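PDB 3A5V: alpha-galactosidase from Umbelopsis vinacea, which hydrolyses terminal alpha-linked galactose residues as a tetrameric glycoside hydrolase of family 27. Local coordinates for residues R185-V190 / M218-K223; I49-W54 / G91-A96; V325-A330 / I376-P381. All coordinates share one frame; numbering follows the deposited sequence.

In the fold
From the N terminus the chain reaches contact 2 first. Strand 47-49 runs into segment 49-54, and 36 residues later 91-96 returns beside it, joining two neighbouring parallel strands of the barrel. Contact 1 follows, with 27 residues between its segments, closing the long loop from strand 183-185 to helix 217-227. Contact 3 comes last: 325-330 and 376-381, separated by 45 residues, pack the two layers of the C-terminal beta sandwich together. The three are in series, so none nests in or crosses another. Contacts 2 and 3 lie on opposite sides of the chain centre, their own centres about 38 Å apart. Contact 1 touches contact 3 through M218 CE and A330 CB, 3.8 Å apart, where barrel meets sandwich.

Contact 1 (R185-V190 / M218-K223); sequences RISGDV and MNIINK
S187 and I220 mark the closest backbone approach, CA to CA 6.6 Å, where the loop after strand 183-185 of the (beta/alpha)8 barrel passes beside helix 217-227. No direct hydrogen bond spans the two segments, so the junction rests on packing and one bridging water. I220 makes the largest single contribution to the packing: with CG1 anti to the carbonyl carbon (chi1 -71°), its tip CD1 reaches V190 CB at 3.4 Å, tighter than normal carbon packing, and the two side chains cross at about a right angle. The same CD1 lies 4.0 Å from G188 O, while W261 of helix 251-263 also touches I220. An alanine here would probably open a gap beneath V190 and S187, leaving the loop freer to shift against the helix. S187 was modelled in two conformers, so the approach of its OG to I220 CG1 is doubtful evidence. Within the loop, R185 NH2 meets D189 OD1 in the guanidinium plane at 2.7 Å, a salt bridge, and also bonds to S187 O, so one guanidinium nitrogen ties two points of the loop; D189 lies near a bound Tris molecule. K223, extended beyond CG, lays CD 3.8 Å from S187 CB. Its NZ bonds to C203 O, to N219 OD1 on a lone pair at 2.7 Å, and to a water at 2.7 Å that also accepts from G188 N at 2.9 Å.

Contact 2 (I49-W54 / G91-A96); sequences IIDDCW and GIYSSA
W54 meets I92 through one face of its indole and Y93 through an edge. I92 CD1 stands over the five-membered ring, 3.7 Å from its centroid and only 9° off the ring normal, a CH-pi contact in which the two side chains cross at about a right angle. At the edge, NE1 of W54 donates to Y93 O at 2.8 Å, with the acceptor in the indole plane and the donor on a carbonyl lone pair. One bond and one covered face together fix the rotation of the indole. The Y93 ring is approached obliquely instead: D52 CG lies 3.4 Å from Y93 CE1, the carboxylate and ring planes 39° apart, and D51 OD1 lies 3.8 Å from Y93 CD2. Y93 CG is anti to the backbone N (chi1 163°), which lays the ring alongside the chain of D51 and D52.

The polar ends of these residues have further partners. D51 pairs with K127, D52 accepts from G102 N and T100, and Y93 OH bonds to D129; both aspartates also hydrogen-bond to a Tris molecule, probably from the crystallisation liquor, which is consistent with a pocket at this end of the barrel strands. At the start of the contact a single parallel bridge, I49 with G91, joins the backbones, with I50 N donating to G91 O at 2.9 Å, and the CA atoms of I49 and G91 are 4.0 Å apart. At that spacing a CB on G91 would fall 2.9 Å from I49 CG1, a clash.

In the fold, strand 89-95 lies between strands 47-49 and 125-129 of the parallel barrel. W118 of helix 111-121 packs on W54 and I92, while W16 of helix 16-19 touches D51 and D52.

Contact 3 (V325-A330 / I376-P381); sequences VILLNA and ITLDVP
N329 and V380 form the tight end of a packing between two strands from facing layers of the C-terminal beta sandwich. The axes of strands 325-329 and 376-380 approach to 8.0 Å and cross at -45°, too far apart for strand pairing, so side chains fill the interval. V380 CG1 lies 3.6 Å from N329 CB, and its other branch, CG2, lies 3.9 Å from L327 CB; the valine thus straddles two residues of the opposing strand. N329 has CG anti to the backbone N (chi1 177°), which carries the amide across to the end of the other strand. There ND2 donates to V380 O at 3.2 Å, fairly straight at 157°, with the acceptor close to the amide plane but the donor well above the carbonyl plane. A second bond from ND2, to P381 O at 3.2 Å, is weak. The same nitrogen also bonds to S333 O, and OD1 accepts from G331 N, so both ends of this buried amide are engaged and its flip is fixed.

Toward the other end the fit relaxes. L327 CD1 meets L378 CB at 4.1 Å, the two side chains crossing at about a right angle. T377 and D379 turn away to solvent on the outer face, where D379 forms a salt bridge with K336.

Strand 322-329 belongs to the six-stranded antiparallel sheet, between 311-318 and 384-390, whereas 375-380 pairs with 335-340 in the opposing layer. M337 of that last strand packs on L327, N329 and V380, and helix 251-263 of the barrel touches L328 and P381.

Contact 1 (R185-V190 / M218-K223)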
loop_
_atom_site.group_PDB
_atom_site.type_symbol
_atom_site.label_atom_id
_atom_site.label_comp_id
_atom_site.label_asym_id
_atom_site.label_seq_id
_atom_site.Cartn_x
_atom_site.Cartn_y
_atom_site.Cartn_z
ATOM N N ARG A 185 -20.490 -5.546 -1.560
ATOM C CA ARG A 185 -19.593 -6.306 -2.427
ATOM C C ARG A 185 -18.166 -6.229 -1.900
ATOM O O ARG A 185 -17.677 -5.148 -1.507
ATOM C CB ARG A 185 -19.693 -5.797 -3.870
ATOM C CG ARG A 185 -21.038 -6.229 -4.555
ATOM C CD ARG A 185 -20.938 -7.692 -5.144
ATOM N NE ARG A 185 -19.760 -7.717 -6.001
ATOM C CZ ARG A 185 -19.697 -7.176 -7.217
ATOM N NH1 ARG A 185 -20.789 -6.670 -7.799
ATOM N NH2 ARG A 185 -18.530 -7.151 -7.857
ATOM N N ILE A 186 -17.506 -7.383 -1.843
ATOM C CA ILE A 186 -16.146 -7.433 -1.287
ATOM C C ILE A 186 -15.059 -7.588 -2.339
ATOM O O ILE A 186 -13.874 -7.524 -2.010
ATOM C CB ILE A 186 -15.997 -8.570 -0.252
ATOM C CG1 ILE A 186 -16.272 -9.923 -0.940
ATOM C CG2 ILE A 186 -16.934 -8.288 0.951
ATOM C CD1 ILE A 186 -15.668 -11.112 -0.234
ATOM N N SER A 187 -15.453 -7.813 -3.591
ATOM C CA SER A 187 -14.491 -8.146 -4.644
ATOM C C SER A 187 -14.977 -7.634 -5.994
ATOM O O SER A 187 -16.134 -7.230 -6.129
ATOM C CB SER A 187 -14.313 -9.686 -4.686
ATOM O OG SER A 187 -15.446 -10.273 -5.287
ATOM N N GLY A 188 -14.091 -7.662 -6.991
ATOM C CA GLY A 188 -14.501 -7.536 -8.388
ATOM C C GLY A 188 -15.517 -8.610 -8.791
ATOM O O GLY A 188 -15.677 -9.628 -8.096
ATOM N N ASP A 189 -16.215 -8.374 -9.904
ATOM C CA ASP A 189 -17.371 -9.201 -10.282
ATOM C C ASP A 189 -16.959 -10.643 -10.546
ATOM O O ASP A 189 -15.930 -10.906 -11.167
ATOM C CB ASP A 189 -18.061 -8.685 -11.558
ATOM C CG ASP A 189 -18.441 -7.215 -11.504
ATOM O OD1 ASP A 189 -18.300 -6.530 -10.459
ATOM O OD2 ASP A 189 -18.894 -6.733 -12.561
ATOM N N VAL A 190 -17.807 -11.571 -10.110
ATOM C CA VAL A 190 -17.665 -12.971 -10.473
ATOM C C VAL A 190 -17.951 -13.118 -11.969
ATOM O O VAL A 190 -18.611 -12.275 -12.566
ATOM C CB VAL A 190 -18.613 -13.879 -9.599
ATOM C CG1 VAL A 190 -20.120 -13.707 -10.002
ATOM C CG2 VAL A 190 -18.171 -15.337 -9.647
ATOM N N MET A 218 -13.122 -19.373 -7.157
ATOM C CA MET A 218 -12.030 -19.616 -6.211
ATOM C C MET A 218 -11.300 -18.318 -5.805
ATOM O O MET A 218 -10.926 -18.134 -4.635
ATOM C CB MET A 218 -11.035 -20.661 -6.759
ATOM C CG MET A 218 -11.587 -22.110 -6.778
ATOM S SD MET A 218 -12.158 -22.686 -5.149
ATOM C CE MET A 218 -10.673 -22.487 -4.159
ATOM N N ASN A 219 -11.122 -17.417 -6.766
ATOM C CA ASN A 219 -10.547 -16.094 -6.471
ATOM C C ASN A 219 -11.374 -15.375 -5.396
ATOM O O ASN A 219 -10.835 -14.858 -4.407
ATOM C CB ASN A 219 -10.442 -15.249 -7.769
ATOM C CG ASN A 219 -9.969 -13.819 -7.511
ATOM O OD1 ASN A 219 -10.751 -12.959 -7.062
ATOM N ND2 ASN A 219 -8.689 -13.547 -7.808
ATOM N N ILE A 220 -12.692 -15.344 -5.594
ATOM C CA ILE A 220 -13.569 -14.681 -4.639
ATOM C C ILE A 220 -13.571 -15.373 -3.273
ATOM O O ILE A 220 -13.523 -14.691 -2.252
ATOM C CB ILE A 220 -15.008 -14.506 -5.210
ATOM C CG1 ILE A 220 -14.975 -13.437 -6.306
ATOM C CG2 ILE A 220 -16.017 -14.101 -4.107
ATOM C CD1 ILE A 220 -16.189 -13.493 -7.214
ATOM N N ILE A 221 -13.595 -16.710 -3.252
ATOM C CA ILE A 221 -13.557 -17.429 -1.967
ATOM C C ILE A 221 -12.311 -17.035 -1.142
ATOM O O ILE A 221 -12.408 -16.822 0.066
ATOM C CB ILE A 221 -13.612 -18.975 -2.139
ATOM C CG1 ILE A 221 -14.983 -19.392 -2.707
ATOM C CG2 ILE A 221 -13.329 -19.681 -0.779
ATOM C CD1 ILE A 221 -15.062 -20.819 -3.174
ATOM N N ASN A 222 -11.146 -16.948 -1.797
ATOM C CA ASN A 222 -9.910 -16.637 -1.075
ATOM C C ASN A 222 -9.908 -15.221 -0.500
ATOM O O ASN A 222 -9.260 -14.947 0.515
ATOM C CB ASN A 222 -8.672 -16.938 -1.949
ATOM C CG ASN A 222 -8.500 -18.442 -2.221
ATOM O OD1 ASN A 222 -8.794 -19.281 -1.360
ATOM N ND2 ASN A 222 -8.035 -18.790 -3.432
ATOM N N LYS A 223 -10.670 -14.325 -1.117
ATOM C CA LYS A 223 -10.887 -12.969 -0.559
ATOM C C LYS A 223 -11.896 -12.954 0.581
ATOM O O LYS A 223 -11.690 -12.295 1.606
ATOM C CB LYS A 223 -11.345 -11.991 -1.661
ATOM C CG LYS A 223 -10.254 -11.727 -2.704
ATOM C CD LYS A 223 -10.811 -11.101 -3.993
ATOM C CE LYS A 223 -9.641 -10.732 -4.918
ATOM N NZ LYS A 223 -10.089 -10.431 -6.333
HETATM O O HOH W 1 -11.272 -8.018 -6.581
#

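Contact 2 (I49-W54 / G91-A96)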
loop_
_atom_site.group_PDB
_atom_site.type_symbol
_atom_site.label_atom_id
_atom_site.label_comp_id
_atom_site.label_asym_id
_atom_site.label_seq_id
_atom_site.Cartn_x
_atom_site.Cartn_y
_atom_site.Cartn_z
ATOM N N ILE A 49 -34.611 -7.419 -8.899
ATOM C CA ILE A 49 -33.730 -6.252 -8.958
ATOM C C ILE A 49 -33.482 -5.867 -10.396
ATOM O O ILE A 49 -32.956 -6.659 -11.178
ATOM C CB ILE A 49 -32.379 -6.526 -8.218
ATOM C CG1 ILE A 49 -32.647 -6.895 -6.745
ATOM C CG2 ILE A 49 -31.445 -5.305 -8.321
ATOM C CD1 ILE A 49 -31.616 -7.873 -6.150
ATOM N N ILE A 50 -33.883 -4.643 -10.745
ATOM C CA ILE A 50 -33.685 -4.110 -12.085
ATOM C C ILE A 50 -32.271 -3.528 -12.114
ATOM O O ILE A 50 -31.970 -2.589 -11.357
ATOM C CB ILE A 50 -34.744 -2.995 -12.404
ATOM C CG1 ILE A 50 -36.179 -3.568 -12.319
ATOM C CG2 ILE A 50 -34.442 -2.303 -13.751
ATOM C CD1 ILE A 50 -37.299 -2.474 -12.406
ATOM N N ASP A 51 -31.402 -4.095 -12.954
ATOM C CA ASP A 51 -29.994 -3.671 -12.977
ATOM C C ASP A 51 -29.800 -2.458 -13.916
ATOM O O ASP A 51 -30.743 -1.696 -14.137
ATOM C CB ASP A 51 -29.070 -4.851 -13.340
ATOM C CG ASP A 51 -27.659 -4.666 -12.799
ATOM O OD1 ASP A 51 -27.477 -4.816 -11.568
ATOM O OD2 ASP A 51 -26.745 -4.351 -13.607
ATOM N N ASP A 52 -28.599 -2.283 -14.477
ATOM C CA ASP A 52 -28.261 -1.106 -15.287
ATOM C C ASP A 52 -29.105 -1.071 -16.583
ATOM O O ASP A 52 -29.634 -2.101 -17.014
ATOM C CB ASP A 52 -26.768 -1.190 -15.660
ATOM C CG ASP A 52 -26.102 0.181 -15.926
ATOM O OD1 ASP A 52 -26.783 1.244 -15.901
ATOM O OD2 ASP A 52 -24.856 0.168 -16.153
ATOM N N CYS A 53 -29.187 0.109 -17.206
ATOM C CA CYS A 53 -29.766 0.321 -18.562
ATOM C C CYS A 53 -31.297 0.505 -18.557
ATOM O O CYS A 53 -31.936 0.392 -19.606
ATOM C CB CYS A 53 -29.297 -0.769 -19.547
ATOM S SG CYS A 53 -29.108 -0.212 -21.263
ATOM N N TRP A 54 -31.866 0.829 -17.390
ATOM C CA TRP A 54 -33.283 1.217 -17.282
ATOM C C TRP A 54 -33.488 2.713 -17.563
ATOM O O TRP A 54 -34.604 3.134 -17.837
ATOM C CB TRP A 54 -33.858 0.880 -15.892
ATOM C CG TRP A 54 -33.155 1.560 -14.724
ATOM C CD1 TRP A 54 -32.150 1.022 -13.947
ATOM C CD2 TRP A 54 -33.401 2.874 -14.197
ATOM N NE1 TRP A 54 -31.755 1.918 -12.996
ATOM C CE2 TRP A 54 -32.505 3.062 -13.113
ATOM C CE3 TRP A 54 -34.294 3.912 -14.531
ATOM C CZ2 TRP A 54 -32.472 4.248 -12.356
ATOM C CZ3 TRP A 54 -34.252 5.094 -13.797
ATOM C CH2 TRP A 54 -33.341 5.259 -12.723
ATOM N N GLY A 91 -36.218 -3.979 -6.691
ATOM C CA GLY A 91 -34.926 -3.295 -6.545
ATOM C C GLY A 91 -34.575 -2.495 -7.786
ATOM O O GLY A 91 -35.088 -2.765 -8.884
ATOM N N ILE A 92 -33.722 -1.493 -7.607
ATOM C CA ILE A 92 -33.237 -0.638 -8.698
ATOM C C ILE A 92 -31.717 -0.462 -8.548
ATOM O O ILE A 92 -31.148 -0.688 -7.456
ATOM C CB ILE A 92 -33.951 0.757 -8.713
ATOM C CG1 ILE A 92 -33.824 1.439 -10.082
ATOM C CG2 ILE A 92 -33.389 1.703 -7.617
ATOM C CD1 ILE A 92 -34.797 0.971 -11.100
ATOM N N TYR A 93 -31.073 -0.086 -9.651
ATOM C CA TYR A 93 -29.620 0.067 -9.701
ATOM C C TYR A 93 -29.257 1.513 -10.031
ATOM O O TYR A 93 -29.900 2.156 -10.879
ATOM C CB TYR A 93 -29.030 -0.890 -10.748
ATOM C CG TYR A 93 -27.614 -0.568 -11.201
ATOM C CD1 TYR A 93 -27.374 0.401 -12.179
ATOM C CD2 TYR A 93 -26.509 -1.246 -10.647
ATOM C CE1 TYR A 93 -26.071 0.718 -12.578
ATOM C CE2 TYR A 93 -25.217 -0.959 -11.058
ATOM C CZ TYR A 93 -25.002 0.030 -12.022
ATOM O OH TYR A 93 -23.728 0.339 -12.439
ATOM N N SER A 94 -28.225 2.020 -9.354
ATOM C CA SER A 94 -27.561 3.243 -9.786
ATOM C C SER A 94 -26.079 3.123 -9.424
ATOM O O SER A 94 -25.610 2.036 -9.001
ATOM C CB SER A 94 -28.219 4.483 -9.149
ATOM O OG SER A 94 -27.832 5.695 -9.812
ATOM N N SER A 95 -25.337 4.209 -9.612
ATOM C CA SER A 95 -23.916 4.234 -9.226
ATOM C C SER A 95 -23.632 5.475 -8.400
ATOM O O SER A 95 -24.220 6.540 -8.637
ATOM C CB SER A 95 -23.001 4.219 -10.461
ATOM O OG SER A 95 -21.626 4.181 -10.085
ATOM N N ALA A 96 -22.720 5.338 -7.444
ATOM C CA ALA A 96 -22.179 6.484 -6.717
ATOM C C ALA A 96 -21.122 7.217 -7.556
ATOM O O ALA A 96 -19.945 7.291 -7.199
ATOM C CB ALA A 96 -21.593 6.027 -5.350
#

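Contact 3 (V325-A330 / I376-P381)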
loop_
_atom_site.group_PDB
_atom_site.type_symbol
_atom_site.label_atom_id
_atom_site.label_comp_id
_atom_site.label_asym_id
_atom_site.label_seq_id
_atom_site.Cartn_x
_atom_site.Cartn_y
_atom_site.Cartn_z
ATOM N N VAL A 325 -20.373 -27.895 8.500
ATOM C CA VAL A 325 -19.013 -28.292 8.139
ATOM C C VAL A 325 -18.958 -28.512 6.641
ATOM O O VAL A 325 -19.816 -29.196 6.075
ATOM C CB VAL A 325 -18.524 -29.550 8.926
ATOM C CG1 VAL A 325 -17.147 -30.034 8.430
ATOM C CG2 VAL A 325 -18.448 -29.230 10.432
ATOM N N ILE A 326 -17.963 -27.911 5.995
ATOM C CA ILE A 326 -17.775 -28.083 4.549
ATOM C C ILE A 326 -16.375 -28.580 4.216
ATOM O O ILE A 326 -15.370 -27.943 4.578
ATOM C CB ILE A 326 -18.020 -26.762 3.764
ATOM C CG1 ILE A 326 -19.396 -26.179 4.114
ATOM C CG2 ILE A 326 -17.891 -27.000 2.251
ATOM C CD1 ILE A 326 -19.462 -24.692 4.047
ATOM N N LEU A 327 -16.316 -29.704 3.499
ATOM C CA LEU A 327 -15.064 -30.187 2.911
ATOM C C LEU A 327 -15.024 -29.701 1.476
ATOM O O LEU A 327 -15.931 -29.986 0.698
ATOM C CB LEU A 327 -15.004 -31.727 2.937
ATOM C CG LEU A 327 -15.220 -32.364 4.313
ATOM C CD1 LEU A 327 -15.530 -33.855 4.136
ATOM C CD2 LEU A 327 -14.000 -32.138 5.185
ATOM N N LEU A 328 -13.984 -28.960 1.127
ATOM C CA LEU A 328 -13.897 -28.409 -0.228
ATOM C C LEU A 328 -12.619 -28.904 -0.887
ATOM O O LEU A 328 -11.509 -28.734 -0.354
ATOM C CB LEU A 328 -13.947 -26.872 -0.205
ATOM C CG LEU A 328 -13.904 -26.086 -1.526
ATOM C CD1 LEU A 328 -14.541 -24.718 -1.289
ATOM C CD2 LEU A 328 -12.471 -25.905 -2.010
ATOM N N ASN A 329 -12.800 -29.481 -2.065
ATOM C CA ASN A 329 -11.727 -30.065 -2.843
ATOM C C ASN A 329 -11.523 -29.240 -4.117
ATOM O O ASN A 329 -12.227 -29.434 -5.105
ATOM C CB ASN A 329 -12.055 -31.522 -3.191
ATOM C CG ASN A 329 -10.984 -32.169 -4.091
ATOM O OD1 ASN A 329 -9.878 -31.649 -4.225
ATOM N ND2 ASN A 329 -11.334 -33.279 -4.727
ATOM N N ALA A 330 -10.564 -28.321 -4.082
ATOM C CA ALA A 330 -10.266 -27.488 -5.249
ATOM C C ALA A 330 -9.354 -28.168 -6.273
ATOM O O ALA A 330 -9.002 -27.547 -7.292
ATOM C CB ALA A 330 -9.667 -26.136 -4.816
ATOM N N ILE A 376 -14.411 -37.485 10.511
ATOM C CA ILE A 376 -15.215 -38.049 9.436
ATOM C C ILE A 376 -14.414 -37.984 8.126
ATOM O O ILE A 376 -13.787 -36.967 7.828
ATOM C CB ILE A 376 -16.574 -37.296 9.297
ATOM C CG1 ILE A 376 -17.477 -37.985 8.247
ATOM C CG2 ILE A 376 -16.339 -35.790 9.017
ATOM C CD1 ILE A 376 -18.938 -37.500 8.253
ATOM N N THR A 377 -14.434 -39.070 7.353
ATOM C CA THR A 377 -13.742 -39.109 6.068
ATOM C C THR A 377 -14.766 -39.348 4.960
ATOM O O THR A 377 -15.544 -40.309 5.024
ATOM C CB THR A 377 -12.628 -40.218 6.047
ATOM O OG1 THR A 377 -11.645 -39.933 7.058
ATOM C CG2 THR A 377 -11.917 -40.278 4.676
ATOM N N LEU A 378 -14.769 -38.487 3.948
ATOM C CA LEU A 378 -15.755 -38.585 2.856
ATOM C C LEU A 378 -15.127 -38.351 1.492
ATOM O O LEU A 378 -14.142 -37.611 1.373
ATOM C CB LEU A 378 -16.875 -37.551 3.046
ATOM C CG LEU A 378 -17.793 -37.661 4.262
ATOM C CD1 LEU A 378 -18.736 -36.474 4.273
ATOM C CD2 LEU A 378 -18.586 -38.969 4.248
ATOM N N ASP A 379 -15.735 -38.956 0.470
ATOM C CA ASP A 379 -15.407 -38.669 -0.933
ATOM C C ASP A 379 -15.886 -37.269 -1.317
ATOM O O ASP A 379 -17.052 -36.934 -1.125
ATOM C CB ASP A 379 -16.104 -39.667 -1.852
ATOM C CG ASP A 379 -15.535 -41.065 -1.735
ATOM O OD1 ASP A 379 -14.311 -41.221 -1.861
ATOM O OD2 ASP A 379 -16.327 -42.007 -1.547
ATOM N N VAL A 380 -14.987 -36.471 -1.883
ATOM C CA VAL A 380 -15.326 -35.128 -2.344
ATOM C C VAL A 380 -14.914 -35.004 -3.817
ATOM O O VAL A 380 -13.760 -35.250 -4.162
ATOM C CB VAL A 380 -14.633 -34.034 -1.481
ATOM C CG1 VAL A 380 -15.203 -32.654 -1.814
ATOM C CG2 VAL A 380 -14.777 -34.362 0.034
ATOM N N PRO A 381 -15.869 -34.666 -4.703
ATOM C CA PRO A 381 -15.574 -34.566 -6.137
ATOM C C PRO A 381 -14.534 -33.482 -6.455
ATOM O O PRO A 381 -14.321 -32.557 -5.654
ATOM C CB PRO A 381 -16.933 -34.183 -6.745
ATOM C CG PRO A 381 -17.942 -34.650 -5.747
ATOM C CD PRO A 381 -17.293 -34.388 -4.415
#